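Local coordinates for UDP-glucose:anthocyanidin 3-O-glucosyltransferase (Clitoria ternatea, PDB 4REL), which belongs to the family of plant UDP-dependent glycosyltransferases with the GT-B fold, in which two Rossmann-like domains face each other across a cleft, at residues Arg60-Ser65 with Val101-Gln106; Tyr145-Leu150 with Asp165-Leu170; Val237-Pro242 with Ser348-Val353; Phe296-Lys301 with Lys310-Arg315. All coordinates share one frame; numbering follows the deposited sequence.

In the fold
The four contacts run from surface to interior and do not touch one another. Contact 1 lies on the surface, where edge strand 59-64 of the seven-stranded sheet meets helix 89-104, and it alone mixes aliphatic packing with a charged group that holds an anion. Contact 2, partly buried, sets a turn against the start of helix 148-157 and uses a ring, a leucine and one bridging water. Contacts 3 and 4 are buried and apolar: one rests on a methionine between helix 346-354 and the loop after strand 233-235, probably part of the interdomain linker, the other on three aromatic rings inside the six-stranded domain. In sequence, contact 4 is nested within contact 3.

Contact 1 (Arg60-Ser65 with Val101-Gln106); sequences RVFTIS and VAETKQ. With ACT (acetate ion), chain G.
Arg60 lays its aliphatic part across the side chain of Glu103 at about a right angle, CD of Arg60 coming to 3.8 Å from CG of Glu103. Beside it, the methyl CG2 of Thr104 lies 4.0 Å from Arg60 NH1, oblique to the guanidinium plane. Two residues further along strand 59-64, Phe62 turns the edge of its ring to the helix, with CE1 at 3.8 Å from Glu103 CB. No hydrogen bond crosses between the two segments. The polar end of Arg60 instead holds an acetate ion, probably from the crystallisation liquor, which sits in plane at the guanidinium edge: NH1 donates to acetate O at 2.8 Å (158°), and NH2 to acetate OXT at 2.9 Å (149°). With CG set beside the backbone N (chi1 -66°) and the chain extended from there to NE, the arginine runs past Glu103 and Thr104 at the last turn of the helix and reaches the acetate. Ser36 of the adjacent strand 36-42 is a further partner of the acetate. Thr104 OG1 bonds to Ala100 O and accepts from Gln106 N at 3.2 Å; these two bonds, the second an ST turn, hold the rotation that leaves CG2 beside Arg60. The same helix meets Phe62 through Leu99 and Ala100. Glu103 is modelled in two conformers; in the one described, OE2 is 4.5 Å from Arg60 NE, beyond a salt bridge. The chemistry suggests an edge strand joined to its covering helix by carbon contacts, with at most a loose electrostatic attraction, and a guanidinium able to pair with an anion.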
loop_
_atom_site.group_PDB
_atom_site.type_symbol
_atom_site.label_atom_id
_atom_site.label_comp_id
_atom_site.label_asym_id
_atom_site.label_seq_id
_atom_site.Cartn_x
_atom_site.Cartn_y
_atom_site.Cartn_z
ATOM N N ARG A 60 21.982 8.531 2.589
ATOM C CA ARG A 60 22.082 9.505 3.667
ATOM C C ARG A 60 20.696 10.051 3.914
ATOM O O ARG A 60 19.918 10.203 2.975
ATOM C CB ARG A 60 23.031 10.637 3.284
ATOM C CG ARG A 60 24.474 10.175 3.138
ATOM C CD ARG A 60 25.349 11.210 2.442
ATOM N NE ARG A 60 26.695 10.673 2.206
ATOM C CZ ARG A 60 27.057 10.010 1.110
ATOM N NH1 ARG A 60 26.186 9.814 0.132
ATOM N NH2 ARG A 60 28.298 9.548 0.988
ATOM N N VAL A 61 20.399 10.359 5.172
ATOM C CA VAL A 61 19.048 10.769 5.544
ATOM C C VAL A 61 19.026 12.240 5.932
ATOM O O VAL A 61 19.873 12.701 6.703
ATOM C CB VAL A 61 18.529 9.903 6.697
ATOM C CG1 VAL A 61 17.161 10.394 7.168
ATOM C CG2 VAL A 61 18.446 8.450 6.251
ATOM N N PHE A 62 18.073 12.983 5.372
ATOM C CA PHE A 62 17.942 14.407 5.670
ATOM C C PHE A 62 16.539 14.725 6.147
ATOM O O PHE A 62 15.595 13.984 5.859
ATOM C CB PHE A 62 18.321 15.244 4.443
ATOM C CG PHE A 62 19.706 14.946 3.937
ATOM C CD1 PHE A 62 20.810 15.508 4.549
ATOM C CD2 PHE A 62 19.906 14.064 2.879
ATOM C CE1 PHE A 62 22.086 15.212 4.115
ATOM C CE2 PHE A 62 21.186 13.766 2.436
ATOM C CZ PHE A 62 22.277 14.343 3.052
ATOM N N THR A 63 16.409 15.819 6.890
ATOM C CA THR A 63 15.134 16.154 7.524
ATOM C C THR A 63 14.584 17.504 7.070
ATOM O O THR A 63 15.288 18.516 7.103
ATOM C CB THR A 63 15.286 16.187 9.047
ATOM O OG1 THR A 63 15.775 14.919 9.509
ATOM C CG2 THR A 63 13.951 16.492 9.723
ATOM N N ILE A 64 13.315 17.510 6.670
ATOM C CA ILE A 64 12.609 18.750 6.335
ATOM C C ILE A 64 11.381 18.929 7.234
ATOM O O ILE A 64 11.027 18.033 8.009
ATOM C CB ILE A 64 12.191 18.802 4.859
ATOM C CG1 ILE A 64 11.265 17.633 4.515
ATOM C CG2 ILE A 64 13.426 18.817 3.949
ATOM C CD1 ILE A 64 10.740 17.654 3.073
ATOM N N SER A 65 10.737 20.087 7.134
ATOM C CA SER A 65 9.575 20.391 7.980
ATOM C C SER A 65 8.376 19.475 7.722
ATOM O O SER A 65 8.136 19.066 6.586
ATOM C CB SER A 65 9.135 21.843 7.763
ATOM O OG SER A 65 7.981 22.137 8.542
ATOM N N VAL A 101 22.840 18.396 -1.099
ATOM C CA VAL A 101 23.903 18.923 -1.938
ATOM C C VAL A 101 25.087 19.337 -1.062
ATOM O O VAL A 101 26.239 19.087 -1.408
ATOM C CB VAL A 101 23.377 20.093 -2.806
ATOM C CG1 VAL A 101 24.527 20.830 -3.463
ATOM C CG2 VAL A 101 22.395 19.567 -3.861
ATOM N N ALA A 102 24.803 19.941 0.091
ATOM C CA ALA A 102 25.878 20.388 0.977
ATOM C C ALA A 102 26.687 19.208 1.527
ATOM O O ALA A 102 27.914 19.277 1.615
ATOM C CB ALA A 102 25.326 21.246 2.121
ATOM N N GLU A 103 26.010 18.113 1.871
ATOM C CA GLU A 103 26.688 16.960 2.461
ATOM C C GLU A 103 27.474 16.169 1.421
ATOM O O GLU A 103 28.628 15.778 1.651
ATOM C CB GLU A 103 25.682 16.046 3.176
ATOM C CG GLU A 103 26.265 14.719 3.678
ATOM C CD GLU A 103 27.310 14.897 4.765
ATOM O OE1 GLU A 103 27.379 15.992 5.356
ATOM O OE2 GLU A 103 28.067 13.943 5.033
ATOM N N THR A 104 26.856 15.946 0.266
ATOM C CA THR A 104 27.481 15.126 -0.778
ATOM C C THR A 104 28.460 15.908 -1.648
ATOM O O THR A 104 29.301 15.318 -2.326
ATOM C CB THR A 104 26.426 14.498 -1.707
ATOM O OG1 THR A 104 25.708 15.540 -2.381
ATOM C CG2 THR A 104 25.459 13.627 -0.918
ATOM N N LYS A 105 28.320 17.230 -1.641
ATOM C CA LYS A 105 29.044 18.127 -2.556
ATOM C C LYS A 105 28.729 17.841 -4.024
ATOM O O LYS A 105 29.529 18.148 -4.922
ATOM C CB LYS A 105 30.560 18.104 -2.294
ATOM C CG LYS A 105 30.915 18.396 -0.840
ATOM C CD LYS A 105 32.427 18.489 -0.638
ATOM C CE LYS A 105 32.785 18.920 0.788
ATOM N NZ LYS A 105 32.226 20.269 1.162
ATOM N N GLN A 106 27.548 17.271 -4.264
ATOM C CA GLN A 106 27.124 16.875 -5.607
ATOM C C GLN A 106 25.756 17.452 -5.910
ATOM O O GLN A 106 24.837 17.312 -5.110
ATOM C CB GLN A 106 27.029 15.347 -5.714
ATOM C CG GLN A 106 28.333 14.589 -5.459
ATOM C CD GLN A 106 28.112 13.081 -5.400
ATOM O OE1 GLN A 106 27.138 12.611 -4.814
ATOM N NE2 GLN A 106 29.006 12.319 -6.027
HETATM C C ACT G . 28.332 7.577 -1.829
HETATM O O ACT G . 27.559 8.558 -1.897
HETATM O OXT ACT G . 28.903 7.273 -0.754
HETATM C CH3 ACT G . 28.683 6.842 -3.094
#

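Contact 2 (Tyr145-Leu150 with Asp165-Leu170); sequences YFNIDL and DFLPGL
Phe166 takes Leu150 onto one face of its ring, joining the first turn of helix 148-157 to the loop that follows this helix, just ahead of a type II beta turn at Leu167-Leu170. The contact is a CH-pi interaction: Leu150 CB stands 3.9 Å from the centroid of the Phe166 ring, 17° off its normal. The side chains run antiparallel, and Leu150 CD1 lies 3.7 Å from Phe166 CD1. Phe166 CG stands between the backbone N and the carbonyl carbon (chi1 51°), and from there the ring also reaches Ile151 and Lys154 on the same helix. Asn147, the third main contributor, approaches the ring obliquely, its CB 4.2 Å from Phe166 CE1. Although Asn147 occupies the N-cap position, its side chain makes no capping bond. Its ND2 donates to Ser143 O and to Tyr225 OH, and this fixes the amide next to Leu167, whose CD2 is only 3.3 Å from Asn147 ND2, a tight approach between a methyl and an amide nitrogen. The turn itself is closed by Leu170 N donating to Leu167 O at 3.0 Å. Tyr145, two residues before Asn147, touches the bound 3,5,7-trihydroxy-2-(4-hydroxyphenyl)-4H-chromen-4-one, so the same short segment lines the ligand pocket at one end and meets the turn at the other. A single water completes the junction, donating one hydrogen to Asn147 OD1 at 2.8 Å and the other to Phe166 O at 2.7 Å.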
loop_
_atom_site.group_PDB
_atom_site.type_symbol
_atom_site.label_atom_id
_atom_site.label_comp_id
_atom_site.label_asym_id
_atom_site.label_seq_id
_atom_site.Cartn_x
_atom_site.Cartn_y
_atom_site.Cartn_z
ATOM N N TYR A 145 -7.235 8.521 -12.209
ATOM C CA TYR A 145 -6.795 9.911 -12.243
ATOM C C TYR A 145 -6.737 10.508 -13.646
ATOM O O TYR A 145 -6.616 11.720 -13.808
ATOM C CB TYR A 145 -5.476 10.051 -11.463
ATOM C CG TYR A 145 -5.712 9.629 -10.033
ATOM C CD1 TYR A 145 -6.417 10.452 -9.171
ATOM C CD2 TYR A 145 -5.321 8.376 -9.579
ATOM C CE1 TYR A 145 -6.693 10.065 -7.874
ATOM C CE2 TYR A 145 -5.586 7.979 -8.274
ATOM C CZ TYR A 145 -6.270 8.833 -7.431
ATOM O OH TYR A 145 -6.551 8.459 -6.136
ATOM N N PHE A 146 -6.870 9.654 -14.656
ATOM C CA PHE A 146 -6.966 10.109 -16.037
ATOM C C PHE A 146 -8.400 10.193 -16.539
ATOM O O PHE A 146 -8.640 10.494 -17.715
ATOM C CB PHE A 146 -6.145 9.194 -16.937
ATOM C CG PHE A 146 -4.673 9.288 -16.683
ATOM C CD1 PHE A 146 -3.885 10.134 -17.448
ATOM C CD2 PHE A 146 -4.081 8.555 -15.664
ATOM C CE1 PHE A 146 -2.524 10.240 -17.214
ATOM C CE2 PHE A 146 -2.721 8.662 -15.420
ATOM C CZ PHE A 146 -1.945 9.500 -16.199
ATOM N N ASN A 147 -9.353 9.966 -15.638
ATOM C CA ASN A 147 -10.760 9.893 -16.022
ATOM C C ASN A 147 -11.679 10.505 -14.969
ATOM O O ASN A 147 -12.799 10.048 -14.785
ATOM C CB ASN A 147 -11.168 8.435 -16.286
ATOM C CG ASN A 147 -10.437 7.832 -17.471
ATOM O OD1 ASN A 147 -10.846 8.002 -18.625
ATOM N ND2 ASN A 147 -9.353 7.118 -17.195
ATOM N N ILE A 148 -11.205 11.549 -14.292
ATOM C CA ILE A 148 -11.960 12.131 -13.183
ATOM C C ILE A 148 -13.338 12.649 -13.614
ATOM O O ILE A 148 -14.342 12.388 -12.940
ATOM C CB ILE A 148 -11.161 13.250 -12.479
ATOM C CG1 ILE A 148 -9.862 12.680 -11.910
ATOM C CG2 ILE A 148 -11.999 13.911 -11.379
ATOM C CD1 ILE A 148 -8.844 13.726 -11.540
ATOM N N ASP A 149 -13.402 13.359 -14.739
ATOM C CA ASP A 149 -14.687 13.913 -15.178
ATOM C C ASP A 149 -15.707 12.821 -15.509
ATOM O O ASP A 149 -16.876 12.928 -15.136
ATOM C CB ASP A 149 -14.494 14.878 -16.350
ATOM C CG ASP A 149 -13.692 16.109 -15.962
ATOM O OD1 ASP A 149 -13.536 16.360 -14.750
ATOM O OD2 ASP A 149 -13.224 16.829 -16.866
ATOM N N LEU A 150 -15.266 11.765 -16.186
ATOM C CA LEU A 150 -16.166 10.652 -16.504
ATOM C C LEU A 150 -16.630 9.968 -15.229
ATOM O O LEU A 150 -17.803 9.607 -15.086
ATOM C CB LEU A 150 -15.482 9.620 -17.403
ATOM C CG LEU A 150 -15.196 10.019 -18.846
ATOM C CD1 LEU A 150 -14.577 8.843 -19.606
ATOM C CD2 LEU A 150 -16.472 10.512 -19.528
ATOM N N ASP A 165 -17.053 0.952 -17.447
ATOM C CA ASP A 165 -16.607 0.312 -18.678
ATOM C C ASP A 165 -15.634 1.168 -19.479
ATOM O O ASP A 165 -14.858 0.642 -20.277
ATOM C CB ASP A 165 -17.805 -0.083 -19.540
ATOM C CG ASP A 165 -18.686 -1.114 -18.866
ATOM O OD1 ASP A 165 -19.560 -0.709 -18.065
ATOM O OD2 ASP A 165 -18.505 -2.324 -19.137
ATOM N N PHE A 166 -15.644 2.477 -19.233
ATOM C CA PHE A 166 -14.760 3.390 -19.968
ATOM C C PHE A 166 -13.282 3.277 -19.588
ATOM O O PHE A 166 -12.428 3.905 -20.219
ATOM C CB PHE A 166 -15.232 4.846 -19.834
ATOM C CG PHE A 166 -15.488 5.285 -18.416
ATOM C CD1 PHE A 166 -14.440 5.681 -17.595
ATOM C CD2 PHE A 166 -16.776 5.339 -17.921
ATOM C CE1 PHE A 166 -14.677 6.094 -16.294
ATOM C CE2 PHE A 166 -17.026 5.758 -16.617
ATOM C CZ PHE A 166 -15.971 6.133 -15.804
ATOM N N LEU A 167 -12.983 2.500 -18.549
ATOM C CA LEU A 167 -11.599 2.253 -18.143
ATOM C C LEU A 167 -11.143 0.938 -18.748
ATOM O O LEU A 167 -11.607 -0.127 -18.334
ATOM C CB LEU A 167 -11.495 2.160 -16.615
ATOM C CG LEU A 167 -12.012 3.318 -15.762
ATOM C CD1 LEU A 167 -11.945 2.949 -14.282
ATOM C CD2 LEU A 167 -11.216 4.599 -16.038
ATOM N N PRO A 168 -10.225 0.993 -19.728
ATOM C CA PRO A 168 -9.780 -0.257 -20.355
ATOM C C PRO A 168 -9.192 -1.246 -19.345
ATOM O O PRO A 168 -8.352 -0.882 -18.512
ATOM C CB PRO A 168 -8.717 0.217 -21.357
ATOM C CG PRO A 168 -9.171 1.603 -21.719
ATOM C CD PRO A 168 -9.668 2.177 -20.406
ATOM N N GLY A 169 -9.673 -2.484 -19.405
ATOM C CA GLY A 169 -9.194 -3.550 -18.542
ATOM C C GLY A 169 -9.831 -3.562 -17.162
ATOM O O GLY A 169 -9.633 -4.500 -16.383
ATOM N N LEU A 170 -10.583 -2.511 -16.848
ATOM C CA LEU A 170 -11.104 -2.335 -15.495
ATOM C C LEU A 170 -12.620 -2.186 -15.475
ATOM O O LEU A 170 -13.174 -1.491 -14.620
ATOM C CB LEU A 170 -10.436 -1.134 -14.809
ATOM C CG LEU A 170 -8.924 -1.274 -14.585
ATOM C CD1 LEU A 170 -8.360 0.011 -13.994
ATOM C CD2 LEU A 170 -8.620 -2.469 -13.693
HETATM O O HOH W 1 -11.039 6.187 -20.769
#

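Contact 3 (Val237-Pro242 with Ser348-Val353); sequences VPLPCP and SVMESV
Pro238 and Met350 bring their backbones to 7.7 Å between CA atoms, where an irregular loop passes beside one turn of helix 346-354. Met350 bridges the gap and has most of the surface buried here. Its chain leaves the helix with CG anti to the backbone N (chi1 -176°) and then bends twice, about the CB-CG and CG-SD bonds, so that three successive atoms lie along the loop. CG presses on the proline ring, 3.5 Å from Pro238 CG. The sulfur is next, with SD of Met350 at 3.8 Å from the methyl CD2 of Leu239, and the terminal CE rests 3.8 Å from Pro238 O. Both loop side chains cross the methionine obliquely; the side chains meet through carbon and sulfur alone, and no hydrogen bond joins the segments. Outward from it, Pro238 touches Asn212 and Phe214, and Leu239 touches Val426. The loop backbone is held by helix 18-31: Asn23 ND2 and Lys27 NZ both donate to Leu239 O, and Asn23 OD1 accepts from Cys241 N. Residues 237-242 follow strand 233-235, the last of the seven-stranded sheet, while helix 346-354 connects strands 337-342 and 359-361 of the other sheet. A probable linker leaving one Rossmann-like domain and packing on a helix of the second is in keeping with the two-domain GT-B fold.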
loop_
_atom_site.group_PDB
_atom_site.type_symbol
_atom_site.label_atom_id
_atom_site.label_comp_id
_atom_site.label_asym_id
_atom_site.label_seq_id
_atom_site.Cartn_x
_atom_site.Cartn_y
_atom_site.Cartn_z
ATOM N N VAL A 237 9.496 -5.300 -8.342
ATOM C CA VAL A 237 8.933 -6.260 -7.398
ATOM C C VAL A 237 8.902 -5.667 -5.996
ATOM O O VAL A 237 9.929 -5.201 -5.491
ATOM C CB VAL A 237 9.755 -7.573 -7.409
ATOM C CG1 VAL A 237 9.453 -8.423 -6.189
ATOM C CG2 VAL A 237 9.476 -8.353 -8.686
ATOM N N PRO A 238 7.722 -5.682 -5.360
ATOM C CA PRO A 238 7.503 -5.043 -4.053
ATOM C C PRO A 238 8.045 -5.827 -2.866
ATOM O O PRO A 238 8.055 -5.294 -1.758
ATOM C CB PRO A 238 5.970 -4.980 -3.951
ATOM C CG PRO A 238 5.495 -6.104 -4.818
ATOM C CD PRO A 238 6.456 -6.135 -5.969
ATOM N N LEU A 239 8.461 -7.073 -3.093
ATOM C CA LEU A 239 8.991 -7.918 -2.029
ATOM C C LEU A 239 10.171 -7.247 -1.346
ATOM O O LEU A 239 10.942 -6.534 -1.994
ATOM C CB LEU A 239 9.422 -9.278 -2.588
ATOM C CG LEU A 239 8.281 -10.110 -3.177
ATOM C CD1 LEU A 239 8.801 -11.442 -3.717
ATOM C CD2 LEU A 239 7.196 -10.334 -2.135
ATOM N N PRO A 240 10.315 -7.467 -0.029
ATOM C CA PRO A 240 11.384 -6.816 0.736
ATOM C C PRO A 240 12.762 -7.354 0.382
ATOM O O PRO A 240 12.947 -8.571 0.276
ATOM C CB PRO A 240 11.050 -7.180 2.189
ATOM C CG PRO A 240 10.262 -8.455 2.088
ATOM C CD PRO A 240 9.442 -8.294 0.829
ATOM N N CYS A 241 13.719 -6.456 0.190
ATOM C CA CYS A 241 15.111 -6.866 0.116
ATOM C C CYS A 241 15.565 -7.133 1.551
ATOM O O CYS A 241 15.020 -6.552 2.488
ATOM C CB CYS A 241 15.969 -5.782 -0.540
ATOM S SG CYS A 241 16.081 -4.266 0.411
ATOM N N PRO A 242 16.557 -8.018 1.733
ATOM C CA PRO A 242 16.962 -8.409 3.090
ATOM C C PRO A 242 17.297 -7.237 4.019
ATOM O O PRO A 242 17.041 -7.342 5.222
ATOM C CB PRO A 242 18.198 -9.294 2.856
ATOM C CG PRO A 242 18.584 -9.086 1.416
ATOM C CD PRO A 242 17.317 -8.745 0.704
ATOM N N SER A 348 -0.633 -5.059 2.539
ATOM C CA SER A 348 -1.329 -6.222 3.069
ATOM C C SER A 348 -1.773 -7.124 1.930
ATOM O O SER A 348 -1.559 -8.336 1.976
ATOM C CB SER A 348 -2.559 -5.800 3.881
ATOM O OG SER A 348 -2.190 -5.146 5.073
ATOM N N VAL A 349 -2.387 -6.529 0.908
ATOM C CA VAL A 349 -2.844 -7.292 -0.246
ATOM C C VAL A 349 -1.669 -7.962 -0.952
ATOM O O VAL A 349 -1.744 -9.143 -1.314
ATOM C CB VAL A 349 -3.600 -6.407 -1.252
ATOM C CG1 VAL A 349 -3.957 -7.207 -2.499
ATOM C CG2 VAL A 349 -4.852 -5.821 -0.607
ATOM N N MET A 350 -0.590 -7.205 -1.154
ATOM C CA MET A 350 0.616 -7.734 -1.780
ATOM C C MET A 350 1.099 -8.983 -1.051
ATOM O O MET A 350 1.409 -9.995 -1.681
ATOM C CB MET A 350 1.716 -6.658 -1.782
ATOM C CG MET A 350 2.998 -7.054 -2.498
ATOM S SD MET A 350 4.137 -8.096 -1.547
ATOM C CE MET A 350 4.883 -6.913 -0.430
ATOM N N GLU A 351 1.152 -8.905 0.279
ATOM C CA GLU A 351 1.626 -10.016 1.093
ATOM C C GLU A 351 0.657 -11.187 1.002
ATOM O O GLU A 351 1.068 -12.346 0.965
ATOM C CB GLU A 351 1.814 -9.588 2.559
ATOM C CG GLU A 351 3.037 -8.696 2.783
ATOM C CD GLU A 351 3.207 -8.241 4.225
ATOM O OE1 GLU A 351 2.312 -8.489 5.057
ATOM O OE2 GLU A 351 4.242 -7.617 4.526
ATOM N N SER A 352 -0.633 -10.889 0.965
ATOM C CA SER A 352 -1.613 -11.971 0.908
ATOM C C SER A 352 -1.525 -12.737 -0.413
ATOM O O SER A 352 -1.469 -13.973 -0.425
ATOM C CB SER A 352 -3.020 -11.426 1.120
ATOM O OG SER A 352 -3.872 -12.433 1.643
ATOM N N VAL A 353 -1.500 -12.019 -1.530
ATOM C CA VAL A 353 -1.518 -12.713 -2.818
ATOM C C VAL A 353 -0.199 -13.426 -3.092
ATOM O O VAL A 353 -0.180 -14.469 -3.741
ATOM C CB VAL A 353 -1.904 -11.796 -4.009
ATOM C CG1 VAL A 353 -3.311 -11.218 -3.812
ATOM C CG2 VAL A 353 -0.883 -10.688 -4.205
#

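Contact 4 (Phe296-Lys301 with Lys310-Arg315); sequences FVWALK and KGFVER
Phe312 extends its ring from the helix toward the sheet, between two aromatic side chains of strand 296-299, Phe296 and Trp298, which project from the same side of the strand. The two phenylalanines come from opposite directions and meet obliquely, CZ of Phe296 at 3.9 Å from CZ of Phe312. Trp298 offers an indole edge: Phe312 CE2 lies near the indole plane, 3.9 Å from Trp298 CZ3. The first torsions bring the rings together. Phe296 sets CG between the backbone N and the carbonyl carbon (chi1 63°), whereas Trp298 extends CG away from the backbone N (chi1 -175°), and Phe312 CG is likewise anti to the backbone N (chi1 156°). Over one indole face lies Leu300 CD2, 4.1 Å above the plane; Trp298 also meets the ring of Phe271 and side chains of helix 279-292. Arg315, at the far end of the short helix, folds back to its start, where NH1 donates to Lys310 O at 3.0 Å, on a lone pair in the carbonyl plane. Gly311 O then sits 3.4 Å above the centre of the Arg315 guanidinium plane, while Arg315 NE forms a salt bridge with Glu290. Phe312 and Phe296 both touch Val322 on strand 320-323, the parallel neighbour of strand 296-299. The short helix, sealed onto the sheet by its aromatic residue, is the middle of a beta-alpha-beta crossover in a Rossmann-like domain.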
loop_
_atom_site.group_PDB
_atom_site.type_symbol
_atom_site.label_atom_id
_atom_site.label_comp_id
_atom_site.label_asym_id
_atom_site.label_seq_id
_atom_site.Cartn_x
_atom_site.Cartn_y
_atom_site.Cartn_z
ATOM N N PHE A 296 -8.394 -18.355 15.097
ATOM C CA PHE A 296 -8.123 -17.037 14.547
ATOM C C PHE A 296 -6.972 -16.341 15.250
ATOM O O PHE A 296 -6.685 -16.617 16.415
ATOM C CB PHE A 296 -9.390 -16.155 14.601
ATOM C CG PHE A 296 -9.886 -15.879 16.001
ATOM C CD1 PHE A 296 -9.390 -14.804 16.736
ATOM C CD2 PHE A 296 -10.862 -16.685 16.578
ATOM C CE1 PHE A 296 -9.851 -14.545 18.034
ATOM C CE2 PHE A 296 -11.329 -16.430 17.863
ATOM C CZ PHE A 296 -10.820 -15.362 18.597
ATOM N N VAL A 297 -6.298 -15.458 14.518
ATOM C CA VAL A 297 -5.350 -14.523 15.096
ATOM C C VAL A 297 -5.831 -13.145 14.678
ATOM O O VAL A 297 -5.948 -12.865 13.490
ATOM C CB VAL A 297 -3.936 -14.730 14.548
ATOM C CG1 VAL A 297 -2.991 -13.685 15.148
ATOM C CG2 VAL A 297 -3.437 -16.127 14.875
ATOM N N TRP A 298 -6.133 -12.292 15.651
ATOM C CA TRP A 298 -6.656 -10.965 15.351
ATOM C C TRP A 298 -5.659 -9.937 15.865
ATOM O O TRP A 298 -5.411 -9.850 17.074
ATOM C CB TRP A 298 -8.026 -10.788 16.019
ATOM C CG TRP A 298 -8.761 -9.503 15.720
ATOM C CD1 TRP A 298 -8.364 -8.488 14.891
ATOM C CD2 TRP A 298 -10.039 -9.111 16.251
ATOM N NE1 TRP A 298 -9.325 -7.493 14.869
ATOM C CE2 TRP A 298 -10.353 -7.848 15.704
ATOM C CE3 TRP A 298 -10.941 -9.704 17.143
ATOM C CZ2 TRP A 298 -11.530 -7.170 16.016
ATOM C CZ3 TRP A 298 -12.110 -9.027 17.457
ATOM C CH2 TRP A 298 -12.393 -7.774 16.896
ATOM N N ALA A 299 -5.056 -9.190 14.940
ATOM C CA ALA A 299 -4.160 -8.106 15.304
ATOM C C ALA A 299 -5.042 -6.892 15.484
ATOM O O ALA A 299 -5.618 -6.386 14.516
ATOM C CB ALA A 299 -3.126 -7.869 14.213
ATOM N N LEU A 300 -5.163 -6.455 16.736
ATOM C CA LEU A 300 -6.113 -5.428 17.141
ATOM C C LEU A 300 -5.414 -4.428 18.063
ATOM O O LEU A 300 -4.766 -4.827 19.036
ATOM C CB LEU A 300 -7.291 -6.083 17.884
ATOM C CG LEU A 300 -8.385 -5.182 18.464
ATOM C CD1 LEU A 300 -9.193 -4.528 17.357
ATOM C CD2 LEU A 300 -9.308 -5.966 19.386
ATOM N N LYS A 301 -5.544 -3.135 17.765
ATOM C CA LYS A 301 -4.974 -2.103 18.631
ATOM C C LYS A 301 -5.473 -2.211 20.066
ATOM O O LYS A 301 -6.659 -2.448 20.320
ATOM C CB LYS A 301 -5.261 -0.695 18.095
ATOM C CG LYS A 301 -4.379 -0.285 16.930
ATOM C CD LYS A 301 -4.609 1.170 16.537
ATOM C CE LYS A 301 -3.883 1.511 15.237
ATOM N NZ LYS A 301 -4.192 2.886 14.741
ATOM N N LYS A 310 -17.848 -8.367 26.509
ATOM C CA LYS A 310 -17.343 -8.881 27.774
ATOM C C LYS A 310 -17.148 -10.399 27.697
ATOM O O LYS A 310 -18.045 -11.127 27.272
ATOM C CB LYS A 310 -18.295 -8.536 28.924
ATOM C CG LYS A 310 -17.796 -9.039 30.268
ATOM C CD LYS A 310 -18.710 -8.655 31.420
ATOM C CE LYS A 310 -18.069 -9.041 32.746
ATOM N NZ LYS A 310 -18.980 -8.838 33.902
ATOM N N GLY A 311 -15.958 -10.863 28.082
ATOM C CA GLY A 311 -15.666 -12.285 28.091
ATOM C C GLY A 311 -15.266 -12.891 26.756
ATOM O O GLY A 311 -14.911 -14.074 26.696
ATOM N N PHE A 312 -15.324 -12.107 25.684
ATOM C CA PHE A 312 -14.999 -12.641 24.361
ATOM C C PHE A 312 -13.572 -13.195 24.283
ATOM O O PHE A 312 -13.359 -14.310 23.803
ATOM C CB PHE A 312 -15.231 -11.590 23.264
ATOM C CG PHE A 312 -14.423 -11.833 22.011
ATOM C CD1 PHE A 312 -14.779 -12.837 21.119
ATOM C CD2 PHE A 312 -13.314 -11.052 21.728
ATOM C CE1 PHE A 312 -14.028 -13.070 19.969
ATOM C CE2 PHE A 312 -12.562 -11.274 20.578
ATOM C CZ PHE A 312 -12.917 -12.284 19.705
ATOM N N VAL A 313 -12.590 -12.420 24.730
ATOM C CA VAL A 313 -11.209 -12.879 24.630
ATOM C C VAL A 313 -11.005 -14.111 25.500
ATOM O O VAL A 313 -10.371 -15.083 25.091
ATOM C CB VAL A 313 -10.199 -11.789 25.044
ATOM C CG1 VAL A 313 -8.796 -12.327 24.963
ATOM C CG2 VAL A 313 -10.329 -10.570 24.136
ATOM N N GLU A 314 -11.554 -14.063 26.708
ATOM C CA GLU A 314 -11.443 -15.182 27.634
ATOM C C GLU A 314 -12.100 -16.456 27.088
ATOM O O GLU A 314 -11.488 -17.529 27.101
ATOM C CB GLU A 314 -12.039 -14.808 28.997
ATOM C CG GLU A 314 -11.812 -15.859 30.060
ATOM C CD GLU A 314 -12.192 -15.377 31.451
ATOM O OE1 GLU A 314 -12.382 -14.152 31.631
ATOM O OE2 GLU A 314 -12.290 -16.228 32.360
ATOM N N ARG A 315 -13.330 -16.344 26.595
ATOM C CA ARG A 315 -14.037 -17.517 26.076
ATOM C C ARG A 315 -13.357 -18.133 24.841
ATOM O O ARG A 315 -13.421 -19.348 24.638
ATOM C CB ARG A 315 -15.507 -17.200 25.769
ATOM C CG ARG A 315 -16.388 -16.965 26.998
ATOM C CD ARG A 315 -17.851 -16.807 26.574
ATOM N NE ARG A 315 -17.999 -15.786 25.538
ATOM C CZ ARG A 315 -18.269 -14.508 25.780
ATOM N NH1 ARG A 315 -18.439 -14.082 27.028
ATOM N NH2 ARG A 315 -18.370 -13.651 24.775
#